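Local coordinates for DNA topoisomerase 2-associated protein PAT1 (Saccharomyces cerevisiae, PDB 5LMG), which activates mRNA decapping and represses translation, its C-terminal domain binding directly to the Dcp2 decapping enzyme and the Xrn1 exonuclease, at residues A[107-112]-A[162-167]; A[128-133]-A[185-190]; A[180-185]-A[233-238]; A[49-54]-A[97-102]. The protein carries 2 engineered substitutions. One frame throughout, in Å; residues are numbered along the deposited sequence.

Overall arrangement
From the N terminus, contact 4 closes first. It ties helix 48-70 to helix 95-99 and the turn after it. Contact 1 opens just after it and joins helix 103-114 to helix 151-174. Contact 2 opens inside that span, on helix 118-130, and ends on helix 178-191, so contacts 1 and 2 cross. Contact 3 starts on helix 178-191, crosses contact 2 and shares Leu185 with it, and reaches helix 234-246. None is nested. Contact 4 touches contact 1 through Leu100 and Met109, and contact 2 through Ile97, which packs on Ile128 and Glu131. Contacts 3 and 4 lie farthest apart, with centres about 32 Å from each other. Each contact spans at least one intervening helix.

Contact 1: A[107-112]-A[162-167]; sequences KIMPRI and MIILKI
The puckered Pro110 ring turns one side to the partner helix. Ile167 CD1 lies over it, 3.5 Å from Pro110 N. Ile163 CG2, placed there by standing anti to its backbone N, sits nearer the rim, 3.8 Å from Pro110 CD. The one flat group, the Arg111 guanidinium, has Ile108 CD1 over one face, and its NE is salt-bridged to Glu66. Met109 sends CB and CG towards Ile164 CD1, which lies 3.8 Å from Met109 CG, before its bent chain leads away. Lys107 CG is 3.8 Å from Ile163 CD1. An alanine in place of Pro110 would probably leave Ile163 CG2 without its ring partner and open a gap beside Ile167 CD1. Helix 103-114 is kinked here, as Pro110 N lacks a bond to the preceding turn. Segments 107-112 and 162-167 run in similar directions, their axes 29° apart and 9.0 Å at closest approach. Such roughly parallel helices, with two others between them in sequence, are consistent with the alpha-solenoid folds of the TPR clan.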
loop_
_atom_site.group_PDB
_atom_site.type_symbol
_atom_site.label_atom_id
_atom_site.label_comp_id
_atom_site.label_asym_id
_atom_site.label_seq_id
_atom_site.Cartn_x
_atom_site.Cartn_y
_atom_site.Cartn_z
ATOM N N LYS A 107 -13.825 5.202 10.312
ATOM C CA LYS A 107 -13.915 4.484 11.584
ATOM C C LYS A 107 -15.124 3.518 11.708
ATOM O O LYS A 107 -14.987 2.511 12.393
ATOM C CB LYS A 107 -13.833 5.451 12.767
ATOM C CG LYS A 107 -12.376 5.831 13.066
ATOM C CD LYS A 107 -12.229 7.272 13.524
ATOM C CE LYS A 107 -11.889 7.353 14.987
ATOM N NZ LYS A 107 -11.850 8.759 15.473
ATOM N N ILE A 108 -16.246 3.770 11.005
ATOM C CA ILE A 108 -17.436 2.899 11.055
ATOM C C ILE A 108 -17.331 1.664 10.111
ATOM O O ILE A 108 -18.123 0.727 10.253
ATOM C CB ILE A 108 -18.743 3.720 10.816
ATOM C CG1 ILE A 108 -20.029 2.959 11.241
ATOM C CG2 ILE A 108 -18.865 4.249 9.391
ATOM C CD1 ILE A 108 -20.546 3.323 12.561
ATOM N N MET A 109 -16.363 1.669 9.161
ATOM C CA MET A 109 -16.174 0.617 8.154
ATOM C C MET A 109 -16.072 -0.820 8.718
ATOM O O MET A 109 -16.787 -1.664 8.180
ATOM C CB MET A 109 -14.991 0.928 7.232
ATOM C CG MET A 109 -15.255 0.567 5.780
ATOM S SD MET A 109 -16.829 1.170 5.111
ATOM C CE MET A 109 -16.588 2.878 5.188
ATOM N N PRO A 110 -15.281 -1.152 9.784
ATOM C CA PRO A 110 -15.284 -2.550 10.275
ATOM C C PRO A 110 -16.650 -3.006 10.801
ATOM O O PRO A 110 -17.042 -4.152 10.569
ATOM C CB PRO A 110 -14.197 -2.569 11.362
ATOM C CG PRO A 110 -13.401 -1.323 11.162
ATOM C CD PRO A 110 -14.342 -0.318 10.569
ATOM N N ARG A 111 -17.392 -2.088 11.448
ATOM C CA ARG A 111 -18.726 -2.328 11.994
ATOM C C ARG A 111 -19.756 -2.535 10.887
ATOM O O ARG A 111 -20.620 -3.406 11.019
ATOM C CB ARG A 111 -19.130 -1.202 12.943
ATOM C CG ARG A 111 -18.268 -1.173 14.201
ATOM C CD ARG A 111 -18.243 0.210 14.818
ATOM N NE ARG A 111 -19.528 0.556 15.429
ATOM C CZ ARG A 111 -19.857 1.775 15.837
ATOM N NH1 ARG A 111 -19.002 2.780 15.706
ATOM N NH2 ARG A 111 -21.046 2.001 16.376
ATOM N N ILE A 112 -19.631 -1.771 9.775
ATOM C CA ILE A 112 -20.460 -1.920 8.572
ATOM C C ILE A 112 -20.311 -3.364 8.034
ATOM O O ILE A 112 -21.317 -4.033 7.758
ATOM C CB ILE A 112 -20.084 -0.851 7.493
ATOM C CG1 ILE A 112 -20.590 0.555 7.892
ATOM C CG2 ILE A 112 -20.604 -1.259 6.092
ATOM C CD1 ILE A 112 -20.132 1.690 6.958
ATOM N N MET A 162 -4.551 1.695 8.470
ATOM C CA MET A 162 -4.816 0.794 9.587
ATOM C C MET A 162 -6.195 0.103 9.506
ATOM O O MET A 162 -6.282 -1.105 9.726
ATOM C CB MET A 162 -4.652 1.559 10.915
ATOM C CG MET A 162 -4.788 0.702 12.145
ATOM S SD MET A 162 -4.979 1.679 13.653
ATOM C CE MET A 162 -6.687 2.151 13.538
ATOM N N ILE A 163 -7.257 0.866 9.208
ATOM C CA ILE A 163 -8.622 0.347 9.182
ATOM C C ILE A 163 -9.002 -0.289 7.839
ATOM O O ILE A 163 -9.310 -1.482 7.816
ATOM C CB ILE A 163 -9.633 1.437 9.641
ATOM C CG1 ILE A 163 -9.459 1.722 11.154
ATOM C CG2 ILE A 163 -11.090 1.053 9.286
ATOM C CD1 ILE A 163 -10.280 2.897 11.744
ATOM N N ILE A 164 -9.010 0.504 6.741
ATOM C CA ILE A 164 -9.449 0.074 5.416
ATOM C C ILE A 164 -8.628 -1.095 4.832
ATOM O O ILE A 164 -9.228 -2.083 4.380
ATOM C CB ILE A 164 -9.543 1.268 4.421
ATOM C CG1 ILE A 164 -10.334 2.482 5.022
ATOM C CG2 ILE A 164 -10.085 0.849 3.049
ATOM C CD1 ILE A 164 -11.831 2.257 5.510
ATOM N N LEU A 165 -7.290 -1.001 4.847
ATOM C CA LEU A 165 -6.470 -2.056 4.255
ATOM C C LEU A 165 -6.565 -3.393 4.994
ATOM O O LEU A 165 -6.601 -4.419 4.328
ATOM C CB LEU A 165 -5.026 -1.606 4.054
ATOM C CG LEU A 165 -4.701 -1.086 2.635
ATOM C CD1 LEU A 165 -5.574 0.112 2.222
ATOM C CD2 LEU A 165 -3.268 -0.740 2.525
ATOM N N LYS A 166 -6.706 -3.378 6.337
ATOM C CA LYS A 166 -6.896 -4.571 7.175
ATOM C C LYS A 166 -8.208 -5.299 6.781
ATOM O O LYS A 166 -8.235 -6.526 6.733
ATOM C CB LYS A 166 -6.938 -4.159 8.663
ATOM C CG LYS A 166 -6.711 -5.289 9.669
ATOM C CD LYS A 166 -7.175 -4.892 11.077
ATOM C CE LYS A 166 -6.265 -3.908 11.782
ATOM N NZ LYS A 166 -6.993 -3.147 12.830
ATOM N N ILE A 167 -9.276 -4.533 6.482
ATOM C CA ILE A 167 -10.582 -5.039 6.039
ATOM C C ILE A 167 -10.455 -5.707 4.647
ATOM O O ILE A 167 -10.970 -6.801 4.450
ATOM C CB ILE A 167 -11.641 -3.891 6.038
ATOM C CG1 ILE A 167 -12.030 -3.470 7.468
ATOM C CG2 ILE A 167 -12.884 -4.250 5.212
ATOM C CD1 ILE A 167 -12.732 -2.101 7.540
#

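Contact 2: A[128-133]-A[185-190]; sequences IFNELS and LLQLIR
Phe129 and Leu188 bring the backbones close, with their CA atoms 5.2 Å apart, where helix 118-130 ends and Glu131 leaves helical geometry. This is helix-end packing in a mainly helical fold of the TPR clan, with helices 118-130 and 178-191 meeting near their C-terminal ends. The apolar half is buried. Leu188 has CG anti to its backbone N (chi1 178°), and its CD1 meets the edge of the Phe129 ring, near the ring plane. Leu132, just past the helix, brings CD2 to within 3.9 Å of the same Leu188 CD1. Leu206 of helix 201-216 packs on both Phe129 and Leu132. On the partly exposed side the amides of Asn130 and Gln187 lie close together, their planes 48° apart. Asn192 joins the backbones: its ND2 is hydrogen-bonded to Phe129 O and to Leu188 O, while its OD1 pairs with Ser133 OG. At the ring edge, Leu188 CD1 is 3.6 Å from Phe129 CD1 and 3.9 Å from Phe129 CE1.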
loop_
_atom_site.group_PDB
_atom_site.type_symbol
_atom_site.label_atom_id
_atom_site.label_comp_id
_atom_site.label_asym_id
_atom_site.label_seq_id
_atom_site.Cartn_x
_atom_site.Cartn_y
_atom_site.Cartn_z
ATOM N N ILE A 128 -14.465 1.163 -4.574
ATOM C CA ILE A 128 -13.177 1.719 -4.134
ATOM C C ILE A 128 -12.144 1.663 -5.275
ATOM O O ILE A 128 -11.569 2.698 -5.607
ATOM C CB ILE A 128 -12.663 1.054 -2.814
ATOM C CG1 ILE A 128 -13.582 1.394 -1.605
ATOM C CG2 ILE A 128 -11.186 1.432 -2.526
ATOM C CD1 ILE A 128 -13.294 0.589 -0.302
ATOM N N PHE A 129 -11.953 0.478 -5.897
ATOM C CA PHE A 129 -10.991 0.308 -6.992
ATOM C C PHE A 129 -11.390 1.057 -8.281
ATOM O O PHE A 129 -10.512 1.587 -8.959
ATOM C CB PHE A 129 -10.690 -1.177 -7.255
ATOM C CG PHE A 129 -9.798 -1.789 -6.202
ATOM C CD1 PHE A 129 -8.445 -1.469 -6.140
ATOM C CD2 PHE A 129 -10.308 -2.674 -5.262
ATOM C CE1 PHE A 129 -7.627 -2.010 -5.146
ATOM C CE2 PHE A 129 -9.491 -3.216 -4.270
ATOM C CZ PHE A 129 -8.157 -2.881 -4.221
ATOM N N ASN A 130 -12.699 1.154 -8.575
ATOM C CA ASN A 130 -13.236 1.851 -9.753
ATOM C C ASN A 130 -13.017 3.369 -9.677
ATOM O O ASN A 130 -12.764 4.002 -10.701
ATOM C CB ASN A 130 -14.739 1.548 -9.916
ATOM C CG ASN A 130 -15.351 2.065 -11.193
ATOM O OD1 ASN A 130 -15.068 1.574 -12.288
ATOM N ND2 ASN A 130 -16.224 3.057 -11.076
ATOM N N GLU A 131 -13.127 3.947 -8.464
ATOM C CA GLU A 131 -12.999 5.386 -8.234
ATOM C C GLU A 131 -11.768 5.725 -7.365
ATOM O O GLU A 131 -11.759 6.767 -6.707
ATOM C CB GLU A 131 -14.289 5.919 -7.569
ATOM C CG GLU A 131 -15.556 5.694 -8.375
ATOM C CD GLU A 131 -16.197 6.965 -8.892
ATOM O OE1 GLU A 131 -17.210 7.403 -8.301
ATOM O OE2 GLU A 131 -15.688 7.522 -9.893
ATOM N N LEU A 132 -10.728 4.863 -7.386
ATOM C CA LEU A 132 -9.524 5.022 -6.565
ATOM C C LEU A 132 -8.803 6.370 -6.753
ATOM O O LEU A 132 -8.310 6.919 -5.772
ATOM C CB LEU A 132 -8.561 3.834 -6.752
ATOM C CG LEU A 132 -7.608 3.530 -5.586
ATOM C CD1 LEU A 132 -8.355 3.439 -4.239
ATOM C CD2 LEU A 132 -6.829 2.254 -5.832
ATOM N N SER A 133 -8.792 6.922 -7.981
ATOM C CA SER A 133 -8.155 8.212 -8.256
ATOM C C SER A 133 -8.958 9.399 -7.697
ATOM O O SER A 133 -8.386 10.471 -7.498
ATOM C CB SER A 133 -7.876 8.372 -9.747
ATOM O OG SER A 133 -6.934 7.401 -10.171
ATOM N N LEU A 185 -8.554 -6.343 -10.099
ATOM C CA LEU A 185 -7.321 -5.913 -10.766
ATOM C C LEU A 185 -7.640 -5.146 -12.051
ATOM O O LEU A 185 -7.052 -4.086 -12.299
ATOM C CB LEU A 185 -6.444 -7.130 -11.090
ATOM C CG LEU A 185 -5.525 -7.602 -9.970
ATOM C CD1 LEU A 185 -5.206 -9.082 -10.129
ATOM C CD2 LEU A 185 -4.256 -6.771 -9.910
ATOM N N LEU A 186 -8.592 -5.674 -12.843
ATOM C CA LEU A 186 -9.059 -5.061 -14.085
ATOM C C LEU A 186 -9.746 -3.739 -13.792
ATOM O O LEU A 186 -9.517 -2.784 -14.528
ATOM C CB LEU A 186 -9.993 -6.002 -14.869
ATOM C CG LEU A 186 -9.316 -7.136 -15.647
ATOM C CD1 LEU A 186 -10.355 -8.111 -16.200
ATOM C CD2 LEU A 186 -8.432 -6.594 -16.765
ATOM N N GLN A 187 -10.529 -3.658 -12.685
ATOM C CA GLN A 187 -11.188 -2.416 -12.246
ATOM C C GLN A 187 -10.133 -1.326 -11.990
ATOM O O GLN A 187 -10.306 -0.191 -12.424
ATOM C CB GLN A 187 -12.025 -2.637 -10.963
ATOM C CG GLN A 187 -13.369 -3.339 -11.171
ATOM C CD GLN A 187 -14.426 -2.498 -11.852
ATOM O OE1 GLN A 187 -14.563 -1.292 -11.614
ATOM N NE2 GLN A 187 -15.239 -3.139 -12.679
ATOM N N LEU A 188 -9.018 -1.700 -11.334
ATOM C CA LEU A 188 -7.908 -0.803 -11.021
ATOM C C LEU A 188 -7.193 -0.281 -12.281
ATOM O O LEU A 188 -7.056 0.928 -12.448
ATOM C CB LEU A 188 -6.929 -1.514 -10.065
ATOM C CG LEU A 188 -5.675 -0.748 -9.668
ATOM C CD1 LEU A 188 -5.577 -0.625 -8.180
ATOM C CD2 LEU A 188 -4.441 -1.426 -10.226
ATOM N N ILE A 189 -6.758 -1.197 -13.163
ATOM C CA ILE A 189 -5.993 -0.910 -14.381
ATOM C C ILE A 189 -6.799 -0.102 -15.430
ATOM O O ILE A 189 -6.244 0.806 -16.058
ATOM C CB ILE A 189 -5.427 -2.260 -14.938
ATOM C CG1 ILE A 189 -4.448 -2.916 -13.930
ATOM C CG2 ILE A 189 -4.750 -2.105 -16.290
ATOM C CD1 ILE A 189 -4.334 -4.501 -14.079
ATOM N N ARG A 190 -8.097 -0.419 -15.602
ATOM C CA ARG A 190 -8.948 0.227 -16.603
ATOM C C ARG A 190 -9.500 1.606 -16.227
ATOM O O ARG A 190 -9.776 2.408 -17.123
ATOM C CB ARG A 190 -10.115 -0.697 -16.995
ATOM C CG ARG A 190 -9.668 -1.929 -17.740
ATOM C CD ARG A 190 -10.836 -2.842 -18.027
ATOM N NE ARG A 190 -10.441 -3.929 -18.918
ATOM C CZ ARG A 190 -11.120 -5.064 -19.063
ATOM N NH1 ARG A 190 -12.234 -5.275 -18.368
ATOM N NH2 ARG A 190 -10.692 -5.995 -19.908
#

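Contact 3: A[180-185]-A[233-238]; sequences EIMGLL and STWNEI. With EDO (1,2-ethanediol), chain L.
A Met-aromatic contact sets this pairing apart. Met182 SD lies 5.2 Å from the centroid of the Trp235 six-membered ring, approaching obliquely at 67° from the ring normal. The methionine chain is bent at its second and third torsions. It crosses the indole at about a right angle, with Met182 CE 3.8 Å from Trp235 CE3. The same sulfur also packs on Ile238, whose CD1 is 3.7 Å from Met182 SD. One turn on, Leu185 CD1 reaches Trp235 CZ3 at 3.6 Å, again obliquely to the ring. Leu185 CB rests on Ile238 CG2. An alanine in place of Met182 would probably open a gap beside Trp235 and Ile238 and leave the indole without its sulfur neighbour. Ser233 sits at the N-cap of helix 234-246, and its OG accepts a weak bond from Trp235 N. A 1,2-ethanediol, probably from the crystallisation liquor, is hydrogen-bonded to Asn236 O, Asn236 ND2 and Ser287 O. Ala214 of helix 201-216 touches both Met182 and Trp235. The axes of segments 180-185 and 234-238 are 11° apart and 11.0 Å at closest approach, with helices 194-197 and 201-216 between them in sequence. Near-parallel helices flanking helix 201-216 suggest a helical-repeat-like array.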
loop_
_atom_site.group_PDB
_atom_site.type_symbol
_atom_site.label_atom_id
_atom_site.label_comp_id
_atom_site.label_asym_id
_atom_site.label_seq_id
_atom_site.Cartn_x
_atom_site.Cartn_y
_atom_site.Cartn_z
ATOM N N GLU A 180 -13.211 -13.107 -9.114
ATOM C CA GLU A 180 -13.432 -11.900 -8.323
ATOM C C GLU A 180 -12.165 -11.042 -8.146
ATOM O O GLU A 180 -12.243 -9.834 -8.374
ATOM C CB GLU A 180 -14.094 -12.241 -6.977
ATOM C CG GLU A 180 -15.564 -12.627 -7.121
ATOM C CD GLU A 180 -16.198 -13.373 -5.960
ATOM O OE1 GLU A 180 -15.460 -13.793 -5.039
ATOM O OE2 GLU A 180 -17.434 -13.574 -5.993
ATOM N N ILE A 181 -11.009 -11.663 -7.788
ATOM C CA ILE A 181 -9.707 -10.978 -7.641
ATOM C C ILE A 181 -9.270 -10.396 -8.996
ATOM O O ILE A 181 -8.870 -9.229 -9.048
ATOM C CB ILE A 181 -8.611 -11.886 -7.009
ATOM C CG1 ILE A 181 -9.006 -12.311 -5.584
ATOM C CG2 ILE A 181 -7.230 -11.187 -6.998
ATOM C CD1 ILE A 181 -8.588 -13.721 -5.234
ATOM N N MET A 182 -9.404 -11.194 -10.089
ATOM C CA MET A 182 -9.078 -10.757 -11.453
ATOM C C MET A 182 -9.940 -9.546 -11.811
ATOM O O MET A 182 -9.408 -8.551 -12.306
ATOM C CB MET A 182 -9.225 -11.893 -12.484
ATOM C CG MET A 182 -8.199 -13.026 -12.327
ATOM S SD MET A 182 -6.462 -12.501 -12.366
ATOM C CE MET A 182 -5.956 -12.965 -10.747
ATOM N N GLY A 183 -11.224 -9.605 -11.435
ATOM C CA GLY A 183 -12.180 -8.516 -11.610
ATOM C C GLY A 183 -11.715 -7.214 -10.967
ATOM O O GLY A 183 -11.770 -6.160 -11.606
ATOM N N LEU A 184 -11.201 -7.282 -9.720
ATOM C CA LEU A 184 -10.719 -6.101 -8.981
ATOM C C LEU A 184 -9.464 -5.495 -9.600
ATOM O O LEU A 184 -9.341 -4.273 -9.654
ATOM C CB LEU A 184 -10.511 -6.400 -7.476
ATOM C CG LEU A 184 -11.747 -6.819 -6.655
ATOM C CD1 LEU A 184 -11.347 -7.192 -5.245
ATOM C CD2 LEU A 184 -12.798 -5.711 -6.605
ATOM N N LEU A 185 -8.554 -6.343 -10.099
ATOM C CA LEU A 185 -7.321 -5.913 -10.766
ATOM C C LEU A 185 -7.640 -5.146 -12.051
ATOM O O LEU A 185 -7.052 -4.086 -12.299
ATOM C CB LEU A 185 -6.444 -7.130 -11.090
ATOM C CG LEU A 185 -5.525 -7.602 -9.970
ATOM C CD1 LEU A 185 -5.206 -9.082 -10.129
ATOM C CD2 LEU A 185 -4.256 -6.771 -9.910
ATOM N N SER A 233 -2.250 -18.594 -18.137
ATOM C CA SER A 233 -3.358 -18.356 -17.223
ATOM C C SER A 233 -3.886 -16.944 -17.459
ATOM O O SER A 233 -3.176 -16.115 -18.036
ATOM C CB SER A 233 -2.890 -18.512 -15.777
ATOM O OG SER A 233 -3.951 -18.330 -14.853
ATOM N N THR A 234 -5.130 -16.669 -17.020
ATOM C CA THR A 234 -5.718 -15.332 -17.093
ATOM C C THR A 234 -4.839 -14.380 -16.234
ATOM O O THR A 234 -4.618 -13.235 -16.636
ATOM C CB THR A 234 -7.219 -15.378 -16.717
ATOM O OG1 THR A 234 -7.925 -16.058 -17.749
ATOM C CG2 THR A 234 -7.841 -14.002 -16.560
ATOM N N TRP A 235 -4.288 -14.890 -15.097
ATOM C CA TRP A 235 -3.406 -14.121 -14.207
ATOM C C TRP A 235 -2.150 -13.649 -14.948
ATOM O O TRP A 235 -1.811 -12.469 -14.843
ATOM C CB TRP A 235 -3.091 -14.870 -12.882
ATOM C CG TRP A 235 -2.033 -14.248 -11.990
ATOM C CD1 TRP A 235 -1.021 -14.911 -11.355
ATOM C CD2 TRP A 235 -1.893 -12.858 -11.619
ATOM N NE1 TRP A 235 -0.257 -14.027 -10.619
ATOM C CE2 TRP A 235 -0.755 -12.761 -10.781
ATOM C CE3 TRP A 235 -2.591 -11.679 -11.945
ATOM C CZ2 TRP A 235 -0.313 -11.538 -10.251
ATOM C CZ3 TRP A 235 -2.124 -10.464 -11.452
ATOM C CH2 TRP A 235 -1.012 -10.404 -10.601
ATOM N N ASN A 236 -1.518 -14.529 -15.762
ATOM C CA ASN A 236 -0.341 -14.166 -16.565
ATOM C C ASN A 236 -0.674 -12.995 -17.517
ATOM O O ASN A 236 0.088 -12.023 -17.593
ATOM C CB ASN A 236 0.210 -15.377 -17.337
ATOM C CG ASN A 236 0.727 -16.494 -16.451
ATOM O OD1 ASN A 236 0.290 -17.644 -16.552
ATOM N ND2 ASN A 236 1.657 -16.188 -15.551
ATOM N N GLU A 237 -1.864 -13.054 -18.156
ATOM C CA GLU A 237 -2.374 -12.011 -19.051
ATOM C C GLU A 237 -2.635 -10.679 -18.295
ATOM O O GLU A 237 -2.233 -9.615 -18.774
ATOM C CB GLU A 237 -3.658 -12.485 -19.789
ATOM C CG GLU A 237 -3.477 -13.700 -20.688
ATOM C CD GLU A 237 -2.349 -13.616 -21.701
ATOM O OE1 GLU A 237 -2.270 -12.598 -22.427
ATOM O OE2 GLU A 237 -1.527 -14.561 -21.750
ATOM N N ILE A 238 -3.299 -10.746 -17.124
ATOM C CA ILE A 238 -3.660 -9.567 -16.347
ATOM C C ILE A 238 -2.410 -8.925 -15.708
ATOM O O ILE A 238 -2.291 -7.695 -15.734
ATOM C CB ILE A 238 -4.821 -9.858 -15.358
ATOM C CG1 ILE A 238 -6.110 -10.181 -16.187
ATOM C CG2 ILE A 238 -5.040 -8.668 -14.387
ATOM C CD1 ILE A 238 -7.302 -10.594 -15.444
HETATM C C1 EDO L . 3.179 -13.234 -17.217
HETATM O O1 EDO L . 2.811 -11.968 -17.721
HETATM C C2 EDO L . 3.935 -13.054 -15.886
HETATM O O2 EDO L . 3.826 -14.217 -15.101
#

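Contact 4: A[49-54]-A[97-102]; sequences KFILEL and ISMLSF
Ile51 fills the tight part of this contact, while Leu52 and Phe102 form its partly exposed side. Ile51 CG2, anti to the backbone N, fits between two partners. It is 3.8 Å from Met99 CG and 3.6 Å from Phe102 CE2, and it also lies against Met99 CA. The other branch points elsewhere: Ile51 CD1 packs on Ser98 CB at 3.8 Å. The Ser98 hydroxyl takes no part in that packing and is instead hydrogen-bonded to the hydroxyl of Ser45. Leu54 extends the buried patch, with its CB 3.8 Å from Met99 SD. Met99 bends at its third torsion and also touches Ile55, further along helix 48-70. Pro95 packs on both Ile51 and Leu54. A type I beta turn runs from Met99 to Phe102, and Phe102 then occupies the N-cap position of helix 103-114. The contact thus seats the turn joining two consecutive helices of this mainly helical fold against the first long helix. On the side nearer solvent, where Leu52 and Phe102 are partly exposed, the two make a CH-pi contact. Leu52 CD2 stands over one face of the Phe102 ring, offset towards the rim, 3.9 Å from the ring centroid and 18° off the normal. Leu52 and Phe102 cross at about a right angle. Lys48 also touches Phe102.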
loop_
_atom_site.group_PDB
_atom_site.type_symbol
_atom_site.label_atom_id
_atom_site.label_comp_id
_atom_site.label_asym_id
_atom_site.label_seq_id
_atom_site.Cartn_x
_atom_site.Cartn_y
_atom_site.Cartn_z
ATOM N N LYS A 49 -22.244 19.275 3.725
ATOM C CA LYS A 49 -23.385 19.085 4.629
ATOM C C LYS A 49 -24.204 17.829 4.303
ATOM O O LYS A 49 -24.738 17.197 5.218
ATOM C CB LYS A 49 -24.269 20.341 4.698
ATOM C CG LYS A 49 -23.665 21.439 5.563
ATOM C CD LYS A 49 -24.513 22.698 5.593
ATOM C CE LYS A 49 -23.776 23.836 6.257
ATOM N NZ LYS A 49 -24.604 25.068 6.331
ATOM N N PHE A 50 -24.270 17.454 3.011
ATOM C CA PHE A 50 -24.989 16.265 2.555
ATOM C C PHE A 50 -24.239 14.979 2.955
ATOM O O PHE A 50 -24.866 14.041 3.447
ATOM C CB PHE A 50 -25.244 16.334 1.033
ATOM C CG PHE A 50 -25.712 15.048 0.391
ATOM C CD1 PHE A 50 -26.986 14.547 0.641
ATOM C CD2 PHE A 50 -24.882 14.340 -0.469
ATOM C CE1 PHE A 50 -27.415 13.355 0.053
ATOM C CE2 PHE A 50 -25.311 13.147 -1.057
ATOM C CZ PHE A 50 -26.575 12.663 -0.793
ATOM N N ILE A 51 -22.900 14.954 2.764
ATOM C CA ILE A 51 -22.044 13.813 3.104
ATOM C C ILE A 51 -22.000 13.611 4.643
ATOM O O ILE A 51 -22.178 12.478 5.112
ATOM C CB ILE A 51 -20.642 13.910 2.419
ATOM C CG1 ILE A 51 -20.747 13.899 0.855
ATOM C CG2 ILE A 51 -19.669 12.841 2.921
ATOM C CD1 ILE A 51 -21.428 12.650 0.154
ATOM N N LEU A 52 -21.849 14.718 5.414
ATOM C CA LEU A 52 -21.852 14.677 6.883
ATOM C C LEU A 52 -23.181 14.157 7.424
ATOM O O LEU A 52 -23.186 13.424 8.416
ATOM C CB LEU A 52 -21.477 16.033 7.507
ATOM C CG LEU A 52 -20.012 16.475 7.337
ATOM C CD1 LEU A 52 -19.821 17.899 7.805
ATOM C CD2 LEU A 52 -19.046 15.543 8.056
ATOM N N GLU A 53 -24.298 14.469 6.719
ATOM C CA GLU A 53 -25.641 13.990 7.049
ATOM C C GLU A 53 -25.728 12.488 6.769
ATOM O O GLU A 53 -26.301 11.757 7.580
ATOM C CB GLU A 53 -26.713 14.756 6.251
ATOM C CG GLU A 53 -28.139 14.469 6.694
ATOM C CD GLU A 53 -29.230 14.876 5.719
ATOM O OE1 GLU A 53 -29.182 14.442 4.544
ATOM O OE2 GLU A 53 -30.168 15.588 6.150
ATOM N N LEU A 54 -25.149 12.029 5.634
ATOM C CA LEU A 54 -25.135 10.610 5.263
ATOM C C LEU A 54 -24.389 9.773 6.295
ATOM O O LEU A 54 -24.864 8.695 6.638
ATOM C CB LEU A 54 -24.550 10.375 3.858
ATOM C CG LEU A 54 -25.367 10.847 2.643
ATOM C CD1 LEU A 54 -24.775 10.283 1.357
ATOM C CD2 LEU A 54 -26.859 10.455 2.749
ATOM N N ILE A 97 -17.646 7.072 -1.636
ATOM C CA ILE A 97 -16.259 7.496 -1.848
ATOM C C ILE A 97 -15.988 8.795 -1.079
ATOM O O ILE A 97 -14.960 8.894 -0.413
ATOM C CB ILE A 97 -15.890 7.571 -3.367
ATOM C CG1 ILE A 97 -15.933 6.172 -4.042
ATOM C CG2 ILE A 97 -14.549 8.293 -3.641
ATOM C CD1 ILE A 97 -14.817 5.139 -3.620
ATOM N N SER A 98 -16.923 9.756 -1.131
ATOM C CA SER A 98 -16.792 11.021 -0.394
ATOM C C SER A 98 -16.872 10.847 1.125
ATOM O O SER A 98 -16.163 11.559 1.840
ATOM C CB SER A 98 -17.807 12.043 -0.880
ATOM O OG SER A 98 -17.314 12.653 -2.062
ATOM N N MET A 99 -17.685 9.869 1.613
ATOM C CA MET A 99 -17.822 9.552 3.046
ATOM C C MET A 99 -16.474 9.102 3.634
ATOM O O MET A 99 -16.194 9.353 4.810
ATOM C CB MET A 99 -18.915 8.492 3.287
ATOM C CG MET A 99 -20.323 9.074 3.270
ATOM S SD MET A 99 -21.619 8.021 4.006
ATOM C CE MET A 99 -21.926 6.905 2.665
ATOM N N LEU A 100 -15.631 8.497 2.781
ATOM C CA LEU A 100 -14.293 8.006 3.095
ATOM C C LEU A 100 -13.260 9.145 3.247
ATOM O O LEU A 100 -12.139 8.882 3.668
ATOM C CB LEU A 100 -13.853 6.976 2.036
ATOM C CG LEU A 100 -14.017 5.483 2.371
ATOM C CD1 LEU A 100 -15.461 5.109 2.582
ATOM C CD2 LEU A 100 -13.477 4.618 1.245
ATOM N N SER A 101 -13.638 10.402 2.908
ATOM C CA SER A 101 -12.807 11.605 3.091
ATOM C C SER A 101 -12.809 12.020 4.560
ATOM O O SER A 101 -11.959 12.807 4.954
ATOM C CB SER A 101 -13.350 12.782 2.284
ATOM O OG SER A 101 -13.157 12.620 0.892
ATOM N N PHE A 102 -13.787 11.538 5.354
ATOM C CA PHE A 102 -13.939 11.886 6.769
ATOM C C PHE A 102 -13.545 10.729 7.683
ATOM O O PHE A 102 -13.865 9.575 7.377
ATOM C CB PHE A 102 -15.381 12.330 7.056
ATOM C CG PHE A 102 -15.804 13.567 6.293
ATOM C CD1 PHE A 102 -15.540 14.837 6.792
ATOM C CD2 PHE A 102 -16.448 13.460 5.063
ATOM C CE1 PHE A 102 -15.911 15.980 6.077
ATOM C CE2 PHE A 102 -16.813 14.604 4.343
ATOM C CZ PHE A 102 -16.546 15.855 4.857
#